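Local atomic coordinates of protein (merozoite surface protein 1) (Plasmodium cynomolgi, PDB entry 1B9W), a protein that probably takes part in merozoite egress from and invasion of host erythrocytes, the present chain being its C-terminal pair of EGF-like domains. Residues E14-Y19 with G39-A44; Y33-A38 with P45-K50; E27-L32 with C56-E61. All blocks are in the same frame, centred on the assembly; numbering follows the deposited sequence.

Interaction 1 of 3, residues E14-Y19 with G39-A44; sequences ENAACY and GKCVPA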
loop_
_atom_site.group_PDB
_atom_site.type_symbol
_atom_site.label_atom_id
_atom_site.label_comp_id
_atom_site.label_asym_id
_atom_site.label_seq_id
_atom_site.Cartn_x
_atom_site.Cartn_y
_atom_site.Cartn_z
ATOM N N GLU A 14 1.401 -7.196 -11.158
ATOM C CA GLU A 14 1.420 -5.894 -11.797
ATOM C C GLU A 14 0.525 -4.868 -11.048
ATOM O O GLU A 14 -0.436 -5.347 -10.446
ATOM C CB GLU A 14 0.792 -6.087 -13.196
ATOM C CG GLU A 14 1.473 -5.306 -14.301
ATOM C CD GLU A 14 0.674 -5.381 -15.598
ATOM O OE1 GLU A 14 -0.172 -6.302 -15.691
ATOM O OE2 GLU A 14 0.908 -4.514 -16.469
ATOM N N ASN A 15 0.977 -3.641 -10.982
ATOM C CA ASN A 15 0.293 -2.552 -10.294
ATOM C C ASN A 15 0.187 -2.781 -8.807
ATOM O O ASN A 15 -0.749 -2.337 -8.138
ATOM C CB ASN A 15 -1.102 -2.320 -10.928
ATOM C CG ASN A 15 -0.930 -1.948 -12.397
ATOM O OD1 ASN A 15 -0.193 -1.016 -12.698
ATOM N ND2 ASN A 15 -1.580 -2.672 -13.277
ATOM N N ALA A 16 1.162 -3.494 -8.213
ATOM C CA ALA A 16 1.242 -3.679 -6.791
ATOM C C ALA A 16 2.666 -3.286 -6.281
ATOM O O ALA A 16 3.554 -3.116 -7.125
ATOM C CB ALA A 16 0.976 -5.103 -6.352
ATOM N N ALA A 17 2.709 -2.956 -5.028
ATOM C CA ALA A 17 3.969 -2.651 -4.324
ATOM C C ALA A 17 4.238 -3.796 -3.368
ATOM O O ALA A 17 3.339 -4.512 -2.924
ATOM C CB ALA A 17 3.856 -1.367 -3.517
ATOM N N CYS A 18 5.513 -3.936 -2.922
ATOM C CA CYS A 18 5.735 -5.051 -2.001
ATOM C C CYS A 18 6.788 -4.581 -0.960
ATOM O O CYS A 18 7.634 -3.774 -1.325
ATOM C CB CYS A 18 6.313 -6.258 -2.764
ATOM S SG CYS A 18 6.542 -7.760 -1.846
ATOM N N TYR A 19 6.592 -5.002 0.251
ATOM C CA TYR A 19 7.467 -4.672 1.358
ATOM C C TYR A 19 7.919 -5.939 2.066
ATOM O O TYR A 19 7.140 -6.821 2.391
ATOM C CB TYR A 19 6.768 -3.796 2.383
ATOM C CG TYR A 19 7.646 -3.146 3.430
ATOM C CD1 TYR A 19 8.273 -1.935 3.198
ATOM C CD2 TYR A 19 7.814 -3.803 4.649
ATOM C CE1 TYR A 19 9.076 -1.334 4.167
ATOM C CE2 TYR A 19 8.612 -3.180 5.615
ATOM C CZ TYR A 19 9.214 -1.985 5.371
ATOM O OH TYR A 19 10.016 -1.414 6.354
ATOM N N GLY A 39 -5.046 -12.165 -6.581
ATOM C CA GLY A 39 -3.709 -12.050 -7.214
ATOM C C GLY A 39 -3.601 -11.039 -8.310
ATOM O O GLY A 39 -2.524 -10.811 -8.882
ATOM N N LYS A 40 -4.734 -10.361 -8.652
ATOM C CA LYS A 40 -4.721 -9.343 -9.666
ATOM C C LYS A 40 -5.129 -7.983 -9.083
ATOM O O LYS A 40 -5.946 -7.997 -8.154
ATOM C CB LYS A 40 -5.684 -9.743 -10.804
ATOM C CG LYS A 40 -5.717 -8.727 -11.928
ATOM C CD LYS A 40 -6.523 -9.346 -13.089
ATOM C CE LYS A 40 -7.008 -8.255 -14.030
ATOM N NZ LYS A 40 -7.559 -8.823 -15.296
ATOM N N CYS A 41 -4.508 -6.915 -9.538
ATOM C CA CYS A 41 -4.814 -5.582 -9.057
ATOM C C CYS A 41 -5.673 -4.904 -10.150
ATOM O O CYS A 41 -5.153 -4.549 -11.190
ATOM C CB CYS A 41 -3.544 -4.773 -8.817
ATOM S SG CYS A 41 -2.766 -5.366 -7.287
ATOM N N VAL A 42 -6.992 -4.893 -9.950
ATOM C CA VAL A 42 -7.879 -4.364 -11.028
ATOM C C VAL A 42 -8.061 -2.858 -10.909
ATOM O O VAL A 42 -8.096 -2.332 -9.799
ATOM C CB VAL A 42 -9.261 -5.044 -10.793
ATOM C CG1 VAL A 42 -10.305 -4.542 -11.772
ATOM C CG2 VAL A 42 -9.080 -6.549 -10.907
ATOM N N PRO A 43 -8.182 -2.147 -12.017
ATOM C CA PRO A 43 -8.239 -0.693 -12.030
ATOM C C PRO A 43 -9.515 -0.258 -11.297
ATOM O O PRO A 43 -10.520 -0.959 -11.431
ATOM C CB PRO A 43 -8.251 -0.326 -13.501
ATOM C CG PRO A 43 -7.767 -1.525 -14.230
ATOM C CD PRO A 43 -8.172 -2.707 -13.393
ATOM N N ALA A 44 -9.406 0.725 -10.424
ATOM C CA ALA A 44 -10.476 1.107 -9.517
ATOM C C ALA A 44 -10.377 2.615 -9.339
ATOM O O ALA A 44 -10.034 3.091 -8.275
ATOM C CB ALA A 44 -10.425 0.368 -8.191
HETATM O O HOH W 1 -2.276 -7.341 -11.311
#

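Interaction 2 of 3, residues Y33-A38 with P45-K50; sequences YFKEDA and PNMTCK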
loop_
_atom_site.group_PDB
_atom_site.type_symbol
_atom_site.label_atom_id
_atom_site.label_comp_id
_atom_site.label_asym_id
_atom_site.label_seq_id
_atom_site.Cartn_x
_atom_site.Cartn_y
_atom_site.Cartn_z
ATOM N N TYR A 33 -5.833 3.360 -6.349
ATOM C CA TYR A 33 -6.627 3.304 -7.571
ATOM C C TYR A 33 -6.603 1.964 -8.294
ATOM O O TYR A 33 -7.046 1.816 -9.433
ATOM C CB TYR A 33 -6.407 4.468 -8.534
ATOM C CG TYR A 33 -6.459 5.803 -7.824
ATOM C CD1 TYR A 33 -7.642 6.360 -7.349
ATOM C CD2 TYR A 33 -5.271 6.513 -7.642
ATOM C CE1 TYR A 33 -7.647 7.582 -6.696
ATOM C CE2 TYR A 33 -5.259 7.718 -6.977
ATOM C CZ TYR A 33 -6.451 8.252 -6.526
ATOM O OH TYR A 33 -6.413 9.455 -5.864
ATOM N N PHE A 34 -6.286 0.909 -7.555
ATOM C CA PHE A 34 -6.395 -0.461 -7.953
ATOM C C PHE A 34 -6.982 -1.272 -6.815
ATOM O O PHE A 34 -6.777 -0.940 -5.652
ATOM C CB PHE A 34 -5.013 -1.108 -8.288
ATOM C CG PHE A 34 -4.446 -0.508 -9.533
ATOM C CD1 PHE A 34 -3.705 0.661 -9.466
ATOM C CD2 PHE A 34 -4.677 -1.117 -10.761
ATOM C CE1 PHE A 34 -3.173 1.205 -10.619
ATOM C CE2 PHE A 34 -4.151 -0.548 -11.909
ATOM C CZ PHE A 34 -3.405 0.616 -11.858
ATOM N N LYS A 35 -7.663 -2.379 -7.117
ATOM C CA LYS A 35 -8.262 -3.158 -6.058
ATOM C C LYS A 35 -7.938 -4.639 -6.251
ATOM O O LYS A 35 -7.964 -5.117 -7.391
ATOM C CB LYS A 35 -9.817 -3.001 -6.159
ATOM C CG LYS A 35 -10.530 -3.842 -5.120
ATOM C CD LYS A 35 -11.977 -3.293 -5.007
ATOM C CE LYS A 35 -12.802 -4.118 -4.049
ATOM N NZ LYS A 35 -14.183 -3.548 -3.926
ATOM N N GLU A 36 -7.632 -5.265 -5.127
ATOM C CA GLU A 36 -7.114 -6.638 -5.169
ATOM C C GLU A 36 -8.210 -7.650 -5.402
ATOM O O GLU A 36 -9.249 -7.598 -4.699
ATOM C CB GLU A 36 -6.478 -6.926 -3.800
ATOM C CG GLU A 36 -5.785 -8.285 -3.742
ATOM C CD GLU A 36 -5.068 -8.438 -2.404
ATOM O OE1 GLU A 36 -4.815 -7.458 -1.684
ATOM O OE2 GLU A 36 -4.765 -9.598 -2.064
ATOM N N ASP A 37 -7.989 -8.649 -6.241
ATOM C CA ASP A 37 -8.865 -9.807 -6.362
ATOM C C ASP A 37 -8.075 -11.024 -6.858
ATOM O O ASP A 37 -7.599 -10.948 -7.978
ATOM C CB ASP A 37 -9.987 -9.464 -7.404
ATOM C CG ASP A 37 -11.016 -10.573 -7.498
ATOM O OD1 ASP A 37 -11.116 -11.478 -6.671
ATOM O OD2 ASP A 37 -11.752 -10.569 -8.520
ATOM N N ALA A 38 -7.884 -12.001 -6.010
ATOM C CA ALA A 38 -7.207 -13.255 -6.379
ATOM C C ALA A 38 -5.903 -12.997 -7.146
ATOM O O ALA A 38 -5.620 -13.672 -8.152
ATOM C CB ALA A 38 -8.110 -14.139 -7.216
ATOM N N PRO A 45 -10.715 3.377 -10.383
ATOM C CA PRO A 45 -10.397 4.787 -10.428
ATOM C C PRO A 45 -11.213 5.629 -9.482
ATOM O O PRO A 45 -10.718 6.651 -9.010
ATOM C CB PRO A 45 -10.649 5.176 -11.887
ATOM C CG PRO A 45 -11.626 4.150 -12.365
ATOM C CD PRO A 45 -11.148 2.868 -11.707
ATOM N N ASN A 46 -12.376 5.085 -9.064
ATOM C CA ASN A 46 -13.217 5.828 -8.132
ATOM C C ASN A 46 -13.486 5.079 -6.853
ATOM O O ASN A 46 -14.544 5.096 -6.213
ATOM C CB ASN A 46 -14.590 6.146 -8.794
ATOM C CG ASN A 46 -14.416 7.390 -9.646
ATOM O OD1 ASN A 46 -14.118 8.448 -9.096
ATOM N ND2 ASN A 46 -14.560 7.290 -10.944
ATOM N N MET A 47 -12.452 4.308 -6.434
ATOM C CA MET A 47 -12.562 3.607 -5.163
ATOM C C MET A 47 -12.621 4.661 -4.069
ATOM O O MET A 47 -12.103 5.755 -4.303
ATOM C CB MET A 47 -11.262 2.789 -4.995
ATOM C CG MET A 47 -11.335 1.723 -3.909
ATOM S SD MET A 47 -9.888 0.628 -4.183
ATOM C CE MET A 47 -9.934 -0.296 -2.669
ATOM N N THR A 48 -13.290 4.412 -2.961
ATOM C CA THR A 48 -13.348 5.426 -1.910
ATOM C C THR A 48 -12.748 4.903 -0.613
ATOM O O THR A 48 -12.546 3.685 -0.465
ATOM C CB THR A 48 -14.833 5.847 -1.663
ATOM O OG1 THR A 48 -15.487 4.862 -0.889
ATOM C CG2 THR A 48 -15.567 5.912 -3.006
ATOM N N CYS A 49 -12.658 5.779 0.387
ATOM C CA CYS A 49 -12.119 5.385 1.683
ATOM C C CYS A 49 -12.960 4.349 2.404
ATOM O O CYS A 49 -12.493 3.720 3.361
ATOM C CB CYS A 49 -11.895 6.551 2.645
ATOM S SG CYS A 49 -10.796 7.810 2.088
ATOM N N LYS A 50 -14.190 4.123 1.931
ATOM C CA LYS A 50 -15.028 3.134 2.591
ATOM C C LYS A 50 -14.696 1.713 2.178
ATOM O O LYS A 50 -15.212 0.754 2.745
ATOM C CB LYS A 50 -16.511 3.412 2.262
ATOM C CG LYS A 50 -17.276 4.178 3.345
#

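Interaction 3 of 3, residues E27-L32 with C56-E61; sequences EWRCLL and CAPEAE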
loop_
_atom_site.group_PDB
_atom_site.type_symbol
_atom_site.label_atom_id
_atom_site.label_comp_id
_atom_site.label_asym_id
_atom_site.label_seq_id
_atom_site.Cartn_x
_atom_site.Cartn_y
_atom_site.Cartn_z
ATOM N N GLU A 27 4.890 -8.704 2.052
ATOM C CA GLU A 27 3.405 -8.471 1.792
ATOM C C GLU A 27 3.353 -7.579 0.596
ATOM O O GLU A 27 4.002 -6.555 0.510
ATOM C CB GLU A 27 2.802 -7.777 3.019
ATOM C CG GLU A 27 1.285 -7.521 2.732
ATOM C CD GLU A 27 0.664 -6.738 3.866
ATOM O OE1 GLU A 27 1.303 -6.515 4.912
ATOM O OE2 GLU A 27 -0.531 -6.369 3.719
ATOM N N TRP A 28 2.482 -7.936 -0.391
ATOM C CA TRP A 28 2.281 -7.071 -1.518
ATOM C C TRP A 28 0.806 -6.464 -1.367
ATOM O O TRP A 28 0.014 -7.132 -0.736
ATOM C CB TRP A 28 2.383 -7.820 -2.845
ATOM C CG TRP A 28 1.521 -9.030 -3.025
ATOM C CD1 TRP A 28 1.795 -10.333 -2.717
ATOM C CD2 TRP A 28 0.194 -9.044 -3.599
ATOM N NE1 TRP A 28 0.752 -11.158 -3.051
ATOM C CE2 TRP A 28 -0.253 -10.353 -3.589
ATOM C CE3 TRP A 28 -0.619 -7.995 -4.089
ATOM C CZ2 TRP A 28 -1.523 -10.735 -4.047
ATOM C CZ3 TRP A 28 -1.887 -8.374 -4.574
ATOM C CH2 TRP A 28 -2.306 -9.705 -4.526
ATOM N N ARG A 29 0.741 -5.258 -1.845
ATOM C CA ARG A 29 -0.562 -4.531 -1.783
ATOM C C ARG A 29 -0.745 -3.810 -3.091
ATOM O O ARG A 29 0.176 -3.230 -3.706
ATOM C CB ARG A 29 -0.479 -3.448 -0.695
ATOM C CG ARG A 29 -0.430 -4.054 0.715
ATOM C CD ARG A 29 -0.358 -2.894 1.731
ATOM N NE ARG A 29 -0.334 -3.512 3.070
ATOM C CZ ARG A 29 -0.041 -2.898 4.202
ATOM N NH1 ARG A 29 0.252 -1.621 4.287
ATOM N NH2 ARG A 29 -0.079 -3.632 5.312
ATOM N N CYS A 30 -2.030 -3.806 -3.590
ATOM C CA CYS A 30 -2.170 -2.994 -4.795
ATOM C C CYS A 30 -1.884 -1.532 -4.586
ATOM O O CYS A 30 -2.129 -0.964 -3.524
ATOM C CB CYS A 30 -3.607 -3.227 -5.343
ATOM S SG CYS A 30 -4.051 -4.885 -5.773
ATOM N N LEU A 31 -1.447 -0.834 -5.637
ATOM C CA LEU A 31 -1.194 0.580 -5.652
ATOM C C LEU A 31 -2.569 1.315 -5.542
ATOM O O LEU A 31 -3.600 0.631 -5.690
ATOM C CB LEU A 31 -0.500 0.991 -6.946
ATOM C CG LEU A 31 0.970 0.461 -7.077
ATOM C CD1 LEU A 31 1.533 0.913 -8.423
ATOM C CD2 LEU A 31 1.799 0.983 -5.915
ATOM N N LEU A 32 -2.511 2.554 -5.109
ATOM C CA LEU A 32 -3.781 3.310 -5.030
ATOM C C LEU A 32 -4.472 3.313 -6.387
ATOM O O LEU A 32 -3.893 3.328 -7.467
ATOM C CB LEU A 32 -3.506 4.746 -4.600
ATOM C CG LEU A 32 -3.078 5.051 -3.177
ATOM C CD1 LEU A 32 -2.990 6.560 -2.954
ATOM C CD2 LEU A 32 -3.982 4.355 -2.176
ATOM N N CYS A 56 -5.305 2.628 1.353
ATOM C CA CYS A 56 -4.259 3.179 2.204
ATOM C C CYS A 56 -3.850 2.111 3.208
ATOM O O CYS A 56 -4.605 1.216 3.548
ATOM C CB CYS A 56 -4.749 4.383 3.027
ATOM S SG CYS A 56 -5.275 5.778 2.009
ATOM N N ALA A 57 -2.589 2.208 3.715
ATOM C CA ALA A 57 -2.227 1.235 4.758
ATOM C C ALA A 57 -3.295 1.214 5.846
ATOM O O ALA A 57 -3.840 2.249 6.251
ATOM C CB ALA A 57 -0.908 1.731 5.379
ATOM N N PRO A 58 -3.532 0.080 6.468
ATOM C CA PRO A 58 -4.517 -0.065 7.512
ATOM C C PRO A 58 -4.366 0.948 8.626
ATOM O O PRO A 58 -5.407 1.412 9.125
ATOM C CB PRO A 58 -4.393 -1.476 8.034
ATOM C CG PRO A 58 -3.559 -2.206 7.048
ATOM C CD PRO A 58 -2.917 -1.235 6.112
ATOM N N GLU A 59 -3.132 1.298 9.003
ATOM C CA GLU A 59 -2.947 2.183 10.149
ATOM C C GLU A 59 -2.943 3.640 9.726
ATOM O O GLU A 59 -2.712 4.550 10.521
ATOM C CB GLU A 59 -1.644 1.812 10.901
ATOM C CG GLU A 59 -0.388 2.149 10.118
ATOM C CD GLU A 59 0.061 1.169 9.056
ATOM O OE1 GLU A 59 -0.644 0.234 8.643
ATOM O OE2 GLU A 59 1.209 1.375 8.575
ATOM N N ALA A 60 -3.113 3.892 8.432
ATOM C CA ALA A 60 -3.148 5.234 7.906
ATOM C C ALA A 60 -4.611 5.785 7.933
ATOM O O ALA A 60 -5.567 5.021 7.843
ATOM C CB ALA A 60 -2.716 5.306 6.457
ATOM N N GLU A 61 -4.645 7.098 7.812
ATOM C CA GLU A 61 -5.949 7.769 7.694
ATOM C C GLU A 61 -6.239 8.010 6.216
ATOM O O GLU A 61 -5.385 8.515 5.490
ATOM C CB GLU A 61 -5.861 9.109 8.447
ATOM C CG GLU A 61 -6.881 10.120 7.961
ATOM C CD GLU A 61 -6.778 11.442 8.712
ATOM O OE1 GLU A 61 -7.115 11.447 9.913
ATOM O OE2 GLU A 61 -6.363 12.441 8.096
HETATM O O HOH W 2 2.298 0.097 6.391
HETATM O O HOH W 3 0.358 -2.011 7.805
#

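Interaction 1 of 3, residues E14-Y19 with G39-A44
Asn15 and Cys41 bring the two backbones nearest, 6.1 Å from CA to CA, where the loop leading into strand 16-20 passes strand 40-43 without pairing with it. Across this gap the half-cystine Cys41 does the touching. Its CB lies 3.6 Å from the carbonyl O of Glu14. With SG beside its own backbone N (chi1 -75°), Cys41 turns its sulfur to the O of Asn15 at 3.7 Å and to the Ala16 methyl CB at 3.9 Å, the latter an apolar contact. Asn15 adds its CB, 4.1 Å from the Cys41 CB. A single water ties the backbones together, donating to Glu14 O at 2.8 Å and accepting from Cys41 N at 2.9 Å; it thereby serves an amide and a carbonyl that do not bond each other directly. The contact joins the two hairpins of the first EGF-like domain: strand 16-20 pairs with strand 26-30, strand 40-43 pairs with strand 34-37, and the disulfide Cys30-Cys41 fastens one hairpin to the other, with Trp28 and Phe34 packed against Cys41.

Interaction 2 of 3, residues Y33-A38 with P45-K50
In the short C-terminal hairpin of the first EGF-like domain, formed by strands 34-37 and 40-43, Tyr33, Phe34 and Lys35 meet Pro45 and Met47 of the connection that runs on to the second EGF-like domain. Tyr33 and Pro45 come closest in the backbone, 5.0 Å from CA to CA, just beyond the end of the hairpin where Ala44 still pairs with Tyr33. The carbonyl O of Pro45 approaches the Tyr33 ring obliquely, 3.5 Å from CD1 and 4.0 Å from CE1, so it is the main-chain oxygen, not the proline ring, that the tyrosine meets. At its far end the Tyr33 hydroxyl is hydrogen-bonded to the backbone N of Ile70, and the side chain also touches Glu69; this tyrosine therefore reaches from the start of strand 34-37 in the first domain to the second. Met47 supplies the other half of the contact. Its CG is anti to the backbone N (chi1 -165°) and the chain continues extended, which carries the thioether back to strand 34-37. There SD lies 3.8 Å from the carbonyl O of Phe34 and 4.1 Å from CB of Lys35, van der Waals contacts that lay the buried thioether against the strand. The Lys35 chain is itself extended, passing the sulfur with its first carbon and carrying its ammonium to a salt bridge with Asp51, a further tie to the residues beyond the connection. Past Met47 the chain reaches Cys49, disulfide-bonded to Cys62 in the second domain, and bends there through an ST turn, in which Lys50 N donates to Thr48 OG1 at 3.2 Å with an N-H...O angle of 156°.

Interaction 3 of 3, residues E27-L32 with C56-E61
Arg29, on the hairpin strand 26-30 of the first EGF-like domain, reaches across to Ala57 and Pro58 of the second, a contact in the buried interface between the two domains. Most of the packing is made by the guanidinium, carried there by a chain that starts beside the backbone N (chi1 -70°) and runs extended to NE: CD of Pro58 sits over one face, 3.4 Å above its plane and offset toward the rim, while the Ala57 methyl CB comes to NH1 obliquely at 3.7 Å. Farther along, Leu32 brings CD2 to 4.1 Å from the backbone N of Cys56. Charge holds the guanidinium from its own strand. Arg29 NE forms a salt bridge with Glu27 OE2 at 2.9 Å, nearly in the guanidinium plane but well above the carboxylate plane, and NH2 adds weak bonds to both carboxylate oxygens. NH1 is hydrogen-bonded to the carbonyl of Val86, a second attachment to the C-terminal domain. Glu59 lies in the type I turn Ala57-Ala60, its OE1 4.8 Å from Arg29 NH1. Two waters bridge the Glu59 carboxylate to the guanidinium, one bound only weakly by NH1; the other accepts from Arg29 NH2 at 3.0 Å and donates to Glu59 OE1 at 2.6 Å.

In the fold
The three contacts interleave along the chain, their centres about 10 to 11 Å apart. Interactions 1 and 2 share the hairpin of strands 34-37 and 40-43, where Lys35 N lies 2.7 Å from Val42 O. Interactions 1 and 3 share the other hairpin, with Ala17 N 2.9 Å from Arg29 O, and are joined covalently by the Cys30-Cys41 disulfide. Along the chain interaction 2 is nested in the loop closed by interaction 3, and it touches interaction 3 where Glu36 CA comes 3.6 Å from Cys30 SG. Interaction 1 is thus internal to the first domain, whereas 33-38 with 45-50 packs the hairpin on the connection to the second domain, and 27-32 with 56-61 joins the two domains.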